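Local atomic coordinates of peptidase M16 domain protein (Alicyclobacillus acidocaldarius subsp. acidocaldarius DSM 446, PDB entry 4XEA), a protein that probably hydrolyses peptide bonds as a metal-dependent peptidase of the M16 (insulinase-like) family. Residues N141-L152 / M244-L254; V299-Y307 / Y315-P323. One frame throughout, in Å; residues are numbered along the deposited sequence.

Interaction 1 (N141-L152 / M244-L254); sequences NDHPDRRAYMEL and MHFPVQQPRLL
D145 OD1 and R252 NH1 meet at 2.7 Å in a salt bridge that ties the first turn of helix 144-152 to the strand beginning at R252. The carboxylate and guanidinium planes lie only 27° apart, but the N-H...O angle of 134° makes this short bond a bent one. Within its own segment R252 is held by Q250, whose OE1 accepts from both NE and NH2, a side-on grip on a single oxygen. R252 has CG beside the backbone N and its chain bent at chi2, and V248 CG1 lies over one face of the guanidinium, toward its rim.

P144, the first helical residue, fits between these groups, its CB 3.5 Å from V248 CG1. F246 takes the other flank of the turn. R147 CG stands over one face of its ring, 4.2 Å from the centroid, in a CH-pi contact, while the backbone oxygens of N141 and D142 come to the rim near the ring plane. R147 then bends at chi2, so that NH1 can reach N141 O at 3.1 Å and NE can bridge E151 OE2, which R154 also holds. M244, a selenomethionine, closes this end: its SE lies 3.8 Å from E151 CG, and CE sits over a face of the R147 guanidinium. Farther along the helix, L254 CD1 nestles against the backbone at 3.6 Å from A148 O and also touches L152 CB.

The helix lies against one face of a mixed sheet, running nearly antiparallel to strand 244-246 and at 34° to strand 252-254. Strand 415-422 runs between those two and offers V420 to A148 and F246, while strand 314-321 continues the surface beyond strand 252-258.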
loop_
_atom_site.group_PDB
_atom_site.type_symbol
_atom_site.label_atom_id
_atom_site.label_comp_id
_atom_site.label_asym_id
_atom_site.label_seq_id
_atom_site.Cartn_x
_atom_site.Cartn_y
_atom_site.Cartn_z
ATOM N N ASN A 141 -8.370 -11.341 -17.842
ATOM C CA ASN A 141 -7.649 -12.397 -18.592
ATOM C C ASN A 141 -6.510 -11.788 -19.417
ATOM O O ASN A 141 -5.635 -12.514 -19.890
ATOM C CB ASN A 141 -8.568 -13.180 -19.552
ATOM C CG ASN A 141 -9.644 -14.008 -18.841
ATOM O OD1 ASN A 141 -9.512 -14.371 -17.677
ATOM N ND2 ASN A 141 -10.721 -14.307 -19.560
ATOM N N ASP A 142 -6.553 -10.469 -19.612
ATOM C CA ASP A 142 -5.483 -9.734 -20.287
ATOM C C ASP A 142 -4.440 -9.134 -19.340
ATOM O O ASP A 142 -3.458 -8.558 -19.808
ATOM C CB ASP A 142 -6.070 -8.603 -21.140
ATOM C CG ASP A 142 -6.739 -9.103 -22.405
ATOM O OD1 ASP A 142 -6.711 -10.330 -22.655
ATOM O OD2 ASP A 142 -7.291 -8.254 -23.151
ATOM N N HIS A 143 -4.651 -9.243 -18.030
ATOM C CA HIS A 143 -3.678 -8.749 -17.060
ATOM C C HIS A 143 -2.582 -9.794 -16.867
ATOM O O HIS A 143 -2.854 -10.888 -16.391
ATOM C CB HIS A 143 -4.329 -8.435 -15.707
ATOM C CG HIS A 143 -3.442 -7.648 -14.789
ATOM N ND1 HIS A 143 -3.218 -6.294 -14.951
ATOM C CD2 HIS A 143 -2.707 -8.022 -13.714
ATOM C CE1 HIS A 143 -2.390 -5.867 -14.011
ATOM N NE2 HIS A 143 -2.062 -6.897 -13.250
ATOM N N PRO A 144 -1.336 -9.461 -17.212
ATOM C CA PRO A 144 -0.265 -10.480 -17.153
ATOM C C PRO A 144 -0.039 -11.146 -15.790
ATOM O O PRO A 144 0.194 -12.362 -15.718
ATOM C CB PRO A 144 0.980 -9.691 -17.552
ATOM C CG PRO A 144 0.474 -8.531 -18.336
ATOM C CD PRO A 144 -0.858 -8.181 -17.767
ATOM N N ASP A 145 -0.090 -10.365 -14.714
ATOM C CA ASP A 145 0.141 -10.927 -13.381
ATOM C C ASP A 145 -0.926 -11.951 -13.058
ATOM O O ASP A 145 -0.617 -13.062 -12.611
ATOM C CB ASP A 145 0.155 -9.853 -12.299
ATOM C CG ASP A 145 1.221 -8.814 -12.532
ATOM O OD1 ASP A 145 2.173 -9.117 -13.276
ATOM O OD2 ASP A 145 1.110 -7.700 -11.978
ATOM N N ARG A 146 -2.179 -11.575 -13.298
ATOM C CA ARG A 146 -3.299 -12.449 -12.996
ATOM C C ARG A 146 -3.238 -13.702 -13.885
ATOM O O ARG A 146 -3.489 -14.815 -13.424
ATOM C CB ARG A 146 -4.641 -11.721 -13.150
ATOM C CG ARG A 146 -5.791 -12.439 -12.387
ATOM C CD ARG A 146 -5.837 -12.005 -10.912
ATOM N NE ARG A 146 -6.555 -12.970 -10.075
ATOM C CZ ARG A 146 -6.505 -13.018 -8.734
ATOM N NH1 ARG A 146 -5.766 -12.148 -8.040
ATOM N NH2 ARG A 146 -7.205 -13.938 -8.074
ATOM N N ARG A 147 -2.852 -13.509 -15.135
ATOM C CA ARG A 147 -2.709 -14.620 -16.090
ATOM C C ARG A 147 -1.655 -15.678 -15.664
ATOM O O ARG A 147 -1.958 -16.850 -15.658
ATOM C CB ARG A 147 -2.404 -14.067 -17.494
ATOM C CG ARG A 147 -2.505 -15.090 -18.634
ATOM C CD ARG A 147 -3.721 -16.004 -18.492
ATOM N NE ARG A 147 -3.845 -16.893 -19.638
ATOM C CZ ARG A 147 -4.384 -16.554 -20.804
ATOM N NH1 ARG A 147 -4.881 -15.330 -20.997
ATOM N NH2 ARG A 147 -4.420 -17.449 -21.794
ATOM N N ALA A 148 -0.453 -15.254 -15.276
ATOM C CA ALA A 148 0.605 -16.169 -14.825
ATOM C C ALA A 148 0.163 -16.974 -13.606
ATOM O O ALA A 148 0.390 -18.176 -13.525
ATOM C CB ALA A 148 1.856 -15.390 -14.486
ATOM N N TYR A 149 -0.456 -16.268 -12.666
ATOM C CA TYR A 149 -1.048 -16.870 -11.468
ATOM C C TYR A 149 -2.091 -17.915 -11.844
ATOM O O TYR A 149 -2.040 -19.055 -11.366
ATOM C CB TYR A 149 -1.663 -15.754 -10.623
ATOM C CG TYR A 149 -2.399 -16.210 -9.414
ATOM C CD1 TYR A 149 -3.786 -16.116 -9.360
ATOM C CD2 TYR A 149 -1.744 -16.745 -8.343
ATOM C CE1 TYR A 149 -4.495 -16.522 -8.245
ATOM C CE2 TYR A 149 -2.457 -17.180 -7.201
ATOM C CZ TYR A 149 -3.816 -17.064 -7.168
ATOM O OH TYR A 149 -4.538 -17.464 -6.067
HETATM N N MSE A 150 -3.012 -17.558 -12.736
HETATM C CA MSE A 150 -4.079 -18.508 -13.080
HETATM C C MSE A 150 -3.524 -19.711 -13.859
HETATM O O MSE A 150 -4.013 -20.816 -13.675
HETATM C CB MSE A 150 -5.271 -17.841 -13.806
HETATM C CG MSE A 150 -6.181 -16.960 -12.860
HETATM SE SE MSE A 150 -6.754 -17.744 -11.161
HETATM C CE MSE A 150 -7.343 -19.483 -11.874
ATOM N N GLU A 151 -2.470 -19.505 -14.646
ATOM C CA GLU A 151 -1.825 -20.632 -15.375
ATOM C C GLU A 151 -1.215 -21.642 -14.369
ATOM O O GLU A 151 -1.392 -22.831 -14.504
ATOM C CB GLU A 151 -0.763 -20.139 -16.369
ATOM C CG GLU A 151 -1.300 -19.451 -17.619
ATOM C CD GLU A 151 -2.326 -20.300 -18.398
ATOM O OE1 GLU A 151 -2.273 -21.559 -18.335
ATOM O OE2 GLU A 151 -3.188 -19.679 -19.065
ATOM N N LEU A 152 -0.575 -21.126 -13.331
ATOM C CA LEU A 152 -0.027 -21.964 -12.248
ATOM C C LEU A 152 -1.130 -22.803 -11.588
ATOM O O LEU A 152 -1.040 -24.058 -11.523
ATOM C CB LEU A 152 0.705 -21.048 -11.261
ATOM C CG LEU A 152 1.404 -21.590 -10.005
ATOM C CD1 LEU A 152 0.382 -22.096 -9.037
ATOM C CD2 LEU A 152 2.383 -22.618 -10.374
HETATM N N MSE A 244 4.227 -19.863 -21.541
HETATM C CA MSE A 244 3.429 -19.287 -22.580
HETATM C C MSE A 244 3.982 -17.905 -22.884
HETATM O O MSE A 244 4.769 -17.360 -22.107
HETATM C CB MSE A 244 1.976 -19.238 -22.130
HETATM C CG MSE A 244 1.759 -18.411 -20.890
HETATM SE SE MSE A 244 -0.078 -17.787 -20.793
HETATM C CE MSE A 244 -0.466 -17.266 -22.638
ATOM N N HIS A 245 3.596 -17.392 -24.042
ATOM C CA HIS A 245 3.991 -16.067 -24.476
ATOM C C HIS A 245 2.825 -15.094 -24.274
ATOM O O HIS A 245 1.658 -15.440 -24.489
ATOM C CB HIS A 245 4.429 -16.083 -25.928
ATOM C CG HIS A 245 5.761 -16.735 -26.147
ATOM N ND1 HIS A 245 5.887 -18.059 -26.496
ATOM C CD2 HIS A 245 7.022 -16.244 -26.072
ATOM C CE1 HIS A 245 7.167 -18.357 -26.634
ATOM N NE2 HIS A 245 7.877 -17.273 -26.385
ATOM N N PHE A 246 3.174 -13.882 -23.858
ATOM C CA PHE A 246 2.193 -12.834 -23.547
ATOM C C PHE A 246 2.866 -11.479 -23.782
ATOM O O PHE A 246 4.088 -11.373 -23.616
ATOM C CB PHE A 246 1.743 -12.971 -22.088
ATOM C CG PHE A 246 0.266 -12.704 -21.860
ATOM C CD1 PHE A 246 -0.705 -13.475 -22.498
ATOM C CD2 PHE A 246 -0.151 -11.701 -20.989
ATOM C CE1 PHE A 246 -2.075 -13.241 -22.276
ATOM C CE2 PHE A 246 -1.520 -11.452 -20.761
ATOM C CZ PHE A 246 -2.481 -12.227 -21.403
ATOM N N PRO A 247 2.090 -10.452 -24.212
ATOM C CA PRO A 247 2.596 -9.063 -24.294
ATOM C C PRO A 247 3.047 -8.502 -22.935
ATOM O O PRO A 247 2.302 -7.772 -22.276
ATOM C CB PRO A 247 1.386 -8.305 -24.842
ATOM C CG PRO A 247 0.738 -9.290 -25.744
ATOM C CD PRO A 247 0.817 -10.586 -24.953
ATOM N N VAL A 248 4.245 -8.904 -22.511
ATOM C CA VAL A 248 4.864 -8.497 -21.234
ATOM C C VAL A 248 6.200 -8.012 -21.713
ATOM O O VAL A 248 6.652 -8.428 -22.772
ATOM C CB VAL A 248 5.120 -9.654 -20.244
ATOM C CG1 VAL A 248 3.855 -10.074 -19.520
ATOM C CG2 VAL A 248 5.787 -10.852 -20.946
ATOM N N GLN A 249 6.832 -7.129 -20.962
ATOM C CA GLN A 249 8.093 -6.571 -21.404
ATOM C C GLN A 249 9.293 -7.274 -20.779
ATOM O O GLN A 249 10.410 -7.154 -21.274
ATOM C CB GLN A 249 8.115 -5.051 -21.203
ATOM C CG GLN A 249 7.254 -4.270 -22.250
ATOM C CD GLN A 249 7.446 -4.747 -23.710
ATOM O OE1 GLN A 249 8.416 -4.383 -24.382
ATOM N NE2 GLN A 249 6.504 -5.558 -24.196
ATOM N N GLN A 250 9.063 -8.058 -19.731
ATOM C CA GLN A 250 10.104 -8.961 -19.246
ATOM C C GLN A 250 9.482 -10.304 -18.836
ATOM O O GLN A 250 8.293 -10.367 -18.496
ATOM C CB GLN A 250 10.925 -8.321 -18.112
ATOM C CG GLN A 250 10.189 -8.089 -16.793
ATOM C CD GLN A 250 9.140 -6.985 -16.860
ATOM O OE1 GLN A 250 7.939 -7.253 -17.012
ATOM N NE2 GLN A 250 9.585 -5.733 -16.736
ATOM N N PRO A 251 10.277 -11.385 -18.896
ATOM C CA PRO A 251 9.711 -12.667 -18.473
ATOM C C PRO A 251 9.290 -12.647 -16.995
ATOM O O PRO A 251 9.781 -11.802 -16.227
ATOM C CB PRO A 251 10.851 -13.667 -18.714
ATOM C CG PRO A 251 11.793 -12.994 -19.651
ATOM C CD PRO A 251 11.650 -11.518 -19.412
ATOM N N ARG A 252 8.372 -13.545 -16.619
ATOM C CA ARG A 252 7.969 -13.744 -15.216
ATOM C C ARG A 252 7.988 -15.228 -14.918
ATOM O O ARG A 252 7.595 -16.023 -15.771
ATOM C CB ARG A 252 6.550 -13.235 -14.924
ATOM C CG ARG A 252 6.392 -11.718 -14.945
ATOM C CD ARG A 252 6.010 -11.246 -16.325
ATOM N NE ARG A 252 5.910 -9.778 -16.443
ATOM C CZ ARG A 252 4.910 -9.056 -15.940
ATOM N NH1 ARG A 252 3.920 -9.642 -15.250
ATOM N NH2 ARG A 252 4.905 -7.740 -16.108
ATOM N N LEU A 253 8.444 -15.586 -13.723
ATOM C CA LEU A 253 8.520 -16.985 -13.293
ATOM C C LEU A 253 7.676 -17.125 -12.047
ATOM O O LEU A 253 7.780 -16.272 -11.175
ATOM C CB LEU A 253 9.952 -17.346 -12.904
ATOM C CG LEU A 253 10.107 -18.836 -12.489
ATOM C CD1 LEU A 253 10.125 -19.688 -13.752
ATOM C CD2 LEU A 253 11.361 -19.133 -11.665
ATOM N N LEU A 254 6.896 -18.209 -11.953
ATOM C CA LEU A 254 6.213 -18.588 -10.734
ATOM C C LEU A 254 6.510 -20.056 -10.511
ATOM O O LEU A 254 6.335 -20.861 -11.429
ATOM C CB LEU A 254 4.703 -18.418 -10.865
ATOM C CG LEU A 254 3.997 -17.098 -10.626
ATOM C CD1 LEU A 254 2.508 -17.450 -10.660
ATOM C CD2 LEU A 254 4.372 -16.451 -9.298
#

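Interaction 2 (V299-Y307 / Y315-P323); sequences VDKGFSANY and YTLVGGNAP
The contact belongs to the antiparallel beta hairpin of strands 304-309 and 314-321. Within residues 304-307 and 315-321 of it, S304 with G319 and N306 with L317 are hydrogen-bonded pairs, while A305 with V318 and Y307 with T316 are non-hydrogen-bonded ones. Each hydrogen-bonded pair exchanges two backbone bonds, the shortest running from N306 N to L317 O at 2.8 Å. Between them A305 CB touches V318 CG2 at 3.7 Å.

V318 uses its other methyl as well: CG1 meets F303 CZ at 3.4 Å. F303 holds CG anti to its backbone N (chi1 -176°), which carries the ring alongside the second strand, against the G319 backbone. Glycine is called for at G319 and G320, since at their backbone angles a CB would jam against the preceding carbonyl oxygen; at G320 it would also press on F303 CA.

Beyond the paired strands, D300 locks the incoming loop. Its OD1 accepts from G302 N at 3.0 Å, an Asx turn within the type I turn from D300 to F303, while OD2 receives N321 ND2 at 2.8 Å on its syn lone pair. This second bond is nearly straight (161°) and lies close to the amide plane, although amide and carboxylate stand almost perpendicular. Two waters add to the join, one linking D300 N to N321 O and the other D300 OD1 to N321 N. With alanine in place of D300, N321 ND2 would probably lose its acceptor and G302 N its Asx bond, and the 300-303 turn is likely to shift more easily.

Both carboxylate oxygens of D300 therefore work as acceptors, consistent with an ionised group. Where direct backbone pairing stops, the two segments stay joined through the D300 carboxylate, its backbone N and two waters.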
loop_
_atom_site.group_PDB
_atom_site.type_symbol
_atom_site.label_atom_id
_atom_site.label_comp_id
_atom_site.label_asym_id
_atom_site.label_seq_id
_atom_site.Cartn_x
_atom_site.Cartn_y
_atom_site.Cartn_z
ATOM N N VAL A 299 16.598 -11.494 -10.362
ATOM C CA VAL A 299 15.326 -10.987 -9.846
ATOM C C VAL A 299 15.371 -9.462 -9.653
ATOM O O VAL A 299 16.428 -8.848 -9.773
ATOM C CB VAL A 299 14.982 -11.610 -8.466
ATOM C CG1 VAL A 299 14.807 -13.136 -8.577
ATOM C CG2 VAL A 299 16.052 -11.262 -7.443
ATOM N N ASP A 300 14.220 -8.855 -9.348
ATOM C CA ASP A 300 14.176 -7.468 -8.859
ATOM C C ASP A 300 13.508 -7.449 -7.479
ATOM O O ASP A 300 13.204 -8.507 -6.932
ATOM C CB ASP A 300 13.504 -6.500 -9.868
ATOM C CG ASP A 300 12.061 -6.876 -10.212
ATOM O OD1 ASP A 300 11.319 -7.356 -9.347
ATOM O OD2 ASP A 300 11.659 -6.669 -11.374
ATOM N N LYS A 301 13.293 -6.264 -6.908
ATOM C CA LYS A 301 12.702 -6.150 -5.554
ATOM C C LYS A 301 11.238 -6.550 -5.410
ATOM O O LYS A 301 10.733 -6.615 -4.284
ATOM C CB LYS A 301 12.875 -4.724 -4.998
ATOM C CG LYS A 301 14.219 -4.483 -4.348
ATOM C CD LYS A 301 15.214 -3.762 -5.273
ATOM C CE LYS A 301 16.439 -3.266 -4.492
ATOM N NZ LYS A 301 17.472 -2.621 -5.355
ATOM N N GLY A 302 10.554 -6.797 -6.525
ATOM C CA GLY A 302 9.186 -7.346 -6.507
ATOM C C GLY A 302 9.127 -8.874 -6.378
ATOM O O GLY A 302 8.058 -9.459 -6.296
ATOM N N PHE A 303 10.285 -9.520 -6.362
ATOM C CA PHE A 303 10.374 -10.948 -6.068
ATOM C C PHE A 303 9.702 -11.219 -4.730
ATOM O O PHE A 303 9.928 -10.490 -3.791
ATOM C CB PHE A 303 11.839 -11.353 -5.980
ATOM C CG PHE A 303 12.053 -12.828 -5.772
ATOM C CD1 PHE A 303 11.859 -13.718 -6.822
ATOM C CD2 PHE A 303 12.466 -13.324 -4.532
ATOM C CE1 PHE A 303 12.071 -15.084 -6.658
ATOM C CE2 PHE A 303 12.690 -14.710 -4.347
ATOM C CZ PHE A 303 12.484 -15.590 -5.411
ATOM N N SER A 304 8.901 -12.274 -4.630
ATOM C CA SER A 304 8.222 -12.564 -3.360
ATOM C C SER A 304 7.885 -14.042 -3.211
ATOM O O SER A 304 7.838 -14.769 -4.195
ATOM C CB SER A 304 6.938 -11.739 -3.223
ATOM O OG SER A 304 5.995 -12.213 -4.160
ATOM N N ALA A 305 7.674 -14.460 -1.969
ATOM C CA ALA A 305 7.280 -15.818 -1.636
ATOM C C ALA A 305 6.073 -15.668 -0.713
ATOM O O ALA A 305 6.131 -14.913 0.278
ATOM C CB ALA A 305 8.375 -16.537 -0.941
ATOM N N ASN A 306 4.986 -16.350 -1.060
ATOM C CA ASN A 306 3.719 -16.243 -0.349
ATOM C C ASN A 306 3.102 -17.623 -0.144
ATOM O O ASN A 306 3.334 -18.552 -0.932
ATOM C CB ASN A 306 2.729 -15.373 -1.141
ATOM C CG ASN A 306 3.194 -13.885 -1.250
ATOM O OD1 ASN A 306 3.639 -13.441 -2.307
ATOM N ND2 ASN A 306 3.144 -13.160 -0.141
ATOM N N TYR A 307 2.270 -17.730 0.890
ATOM C CA TYR A 307 1.610 -19.007 1.196
ATOM C C TYR A 307 0.139 -18.766 1.362
ATOM O O TYR A 307 -0.260 -17.779 2.007
ATOM C CB TYR A 307 2.160 -19.503 2.519
ATOM C CG TYR A 307 1.650 -20.857 2.929
ATOM C CD1 TYR A 307 1.953 -21.978 2.197
ATOM C CD2 TYR A 307 0.899 -21.029 4.110
ATOM C CE1 TYR A 307 1.471 -23.236 2.561
ATOM C CE2 TYR A 307 0.451 -22.299 4.505
ATOM C CZ TYR A 307 0.732 -23.386 3.744
ATOM O OH TYR A 307 0.285 -24.639 4.111
ATOM N N TYR A 315 -1.356 -23.759 -0.942
ATOM C CA TYR A 315 -0.159 -23.746 -1.816
ATOM C C TYR A 315 0.844 -22.663 -1.452
ATOM O O TYR A 315 0.485 -21.659 -0.816
ATOM C CB TYR A 315 -0.559 -23.547 -3.274
ATOM C CG TYR A 315 -1.405 -22.337 -3.555
ATOM C CD1 TYR A 315 -0.829 -21.066 -3.755
ATOM C CD2 TYR A 315 -2.796 -22.424 -3.593
ATOM C CE1 TYR A 315 -1.620 -19.940 -3.963
ATOM C CE2 TYR A 315 -3.568 -21.309 -3.840
ATOM C CZ TYR A 315 -2.982 -20.078 -4.007
ATOM O OH TYR A 315 -3.754 -18.975 -4.226
ATOM N N THR A 316 2.096 -22.898 -1.869
ATOM C CA THR A 316 3.169 -21.895 -1.837
ATOM C C THR A 316 3.414 -21.389 -3.264
ATOM O O THR A 316 3.337 -22.194 -4.236
ATOM C CB THR A 316 4.467 -22.556 -1.293
ATOM O OG1 THR A 316 4.213 -23.091 0.007
ATOM C CG2 THR A 316 5.629 -21.597 -1.274
ATOM N N LEU A 317 3.665 -20.071 -3.394
ATOM C CA LEU A 317 4.104 -19.428 -4.626
ATOM C C LEU A 317 5.335 -18.562 -4.415
ATOM O O LEU A 317 5.386 -17.751 -3.458
ATOM C CB LEU A 317 3.044 -18.457 -5.109
ATOM C CG LEU A 317 1.714 -19.008 -5.553
ATOM C CD1 LEU A 317 0.909 -17.785 -6.121
ATOM C CD2 LEU A 317 1.917 -20.118 -6.605
ATOM N N VAL A 318 6.301 -18.679 -5.318
ATOM C CA VAL A 318 7.504 -17.868 -5.272
ATOM C C VAL A 318 7.816 -17.407 -6.678
ATOM O O VAL A 318 7.728 -18.197 -7.628
ATOM C CB VAL A 318 8.720 -18.688 -4.761
ATOM C CG1 VAL A 318 10.011 -17.826 -4.722
ATOM C CG2 VAL A 318 8.428 -19.287 -3.382
ATOM N N GLY A 319 8.230 -16.160 -6.820
ATOM C CA GLY A 319 8.706 -15.694 -8.123
ATOM C C GLY A 319 8.486 -14.222 -8.338
ATOM O O GLY A 319 8.362 -13.458 -7.389
ATOM N N GLY A 320 8.460 -13.823 -9.595
ATOM C CA GLY A 320 8.316 -12.415 -9.954
ATOM C C GLY A 320 8.953 -12.251 -11.317
ATOM O O GLY A 320 9.056 -13.233 -12.088
ATOM N N ASN A 321 9.388 -11.023 -11.613
ATOM C CA ASN A 321 10.101 -10.729 -12.842
ATOM C C ASN A 321 11.424 -11.505 -12.879
ATOM O O ASN A 321 12.148 -11.577 -11.874
ATOM C CB ASN A 321 10.421 -9.229 -12.961
ATOM C CG ASN A 321 9.177 -8.358 -13.124
ATOM O OD1 ASN A 321 8.132 -8.806 -13.586
ATOM N ND2 ASN A 321 9.306 -7.086 -12.744
ATOM N N ALA A 322 11.753 -12.035 -14.057
ATOM C CA ALA A 322 12.884 -12.930 -14.206
ATOM C C ALA A 322 13.499 -12.791 -15.614
ATOM O O ALA A 322 13.026 -13.439 -16.558
ATOM C CB ALA A 322 12.424 -14.366 -13.976
ATOM N N PRO A 323 14.565 -11.981 -15.759
ATOM C CA PRO A 323 15.153 -11.809 -17.092
ATOM C C PRO A 323 15.690 -13.109 -17.690
ATOM O O PRO A 323 15.770 -13.234 -18.915
ATOM C CB PRO A 323 16.314 -10.813 -16.857
ATOM C CG PRO A 323 16.024 -10.176 -15.572
ATOM C CD PRO A 323 15.284 -11.191 -14.749
HETATM O O HOH W 1 11.817 -10.815 -9.437
HETATM O O HOH W 2 9.411 -8.968 -9.557
HETATM O O HOH W 3 6.423 -11.272 -6.933
HETATM O O HOH W 4 4.305 -14.908 -4.608
#

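Interactions 1 and 2 follow one another along the chain, the first closing before the second opens, and their centres lie about 13 Å apart. They share one mixed sheet, in which strands 252-258 and 314-321 are neighbours, joined by a probable backbone bond from L253 N to G320 O. Helix 144-156 reaches both: Y149 OH and Y315 OH stand 2.5 Å apart, a probable hydrogen bond, and L152 and Y149 pack on L317. Strand 304-309 forms one edge of the sheet within the chain, while the helix, distant in sequence, packs on strands 252-258, 314-321 and 415-422. Interaction 1 thus joins the insulinase-type and inactive-domain parts of the M16 chain; interaction 2 lies within the latter.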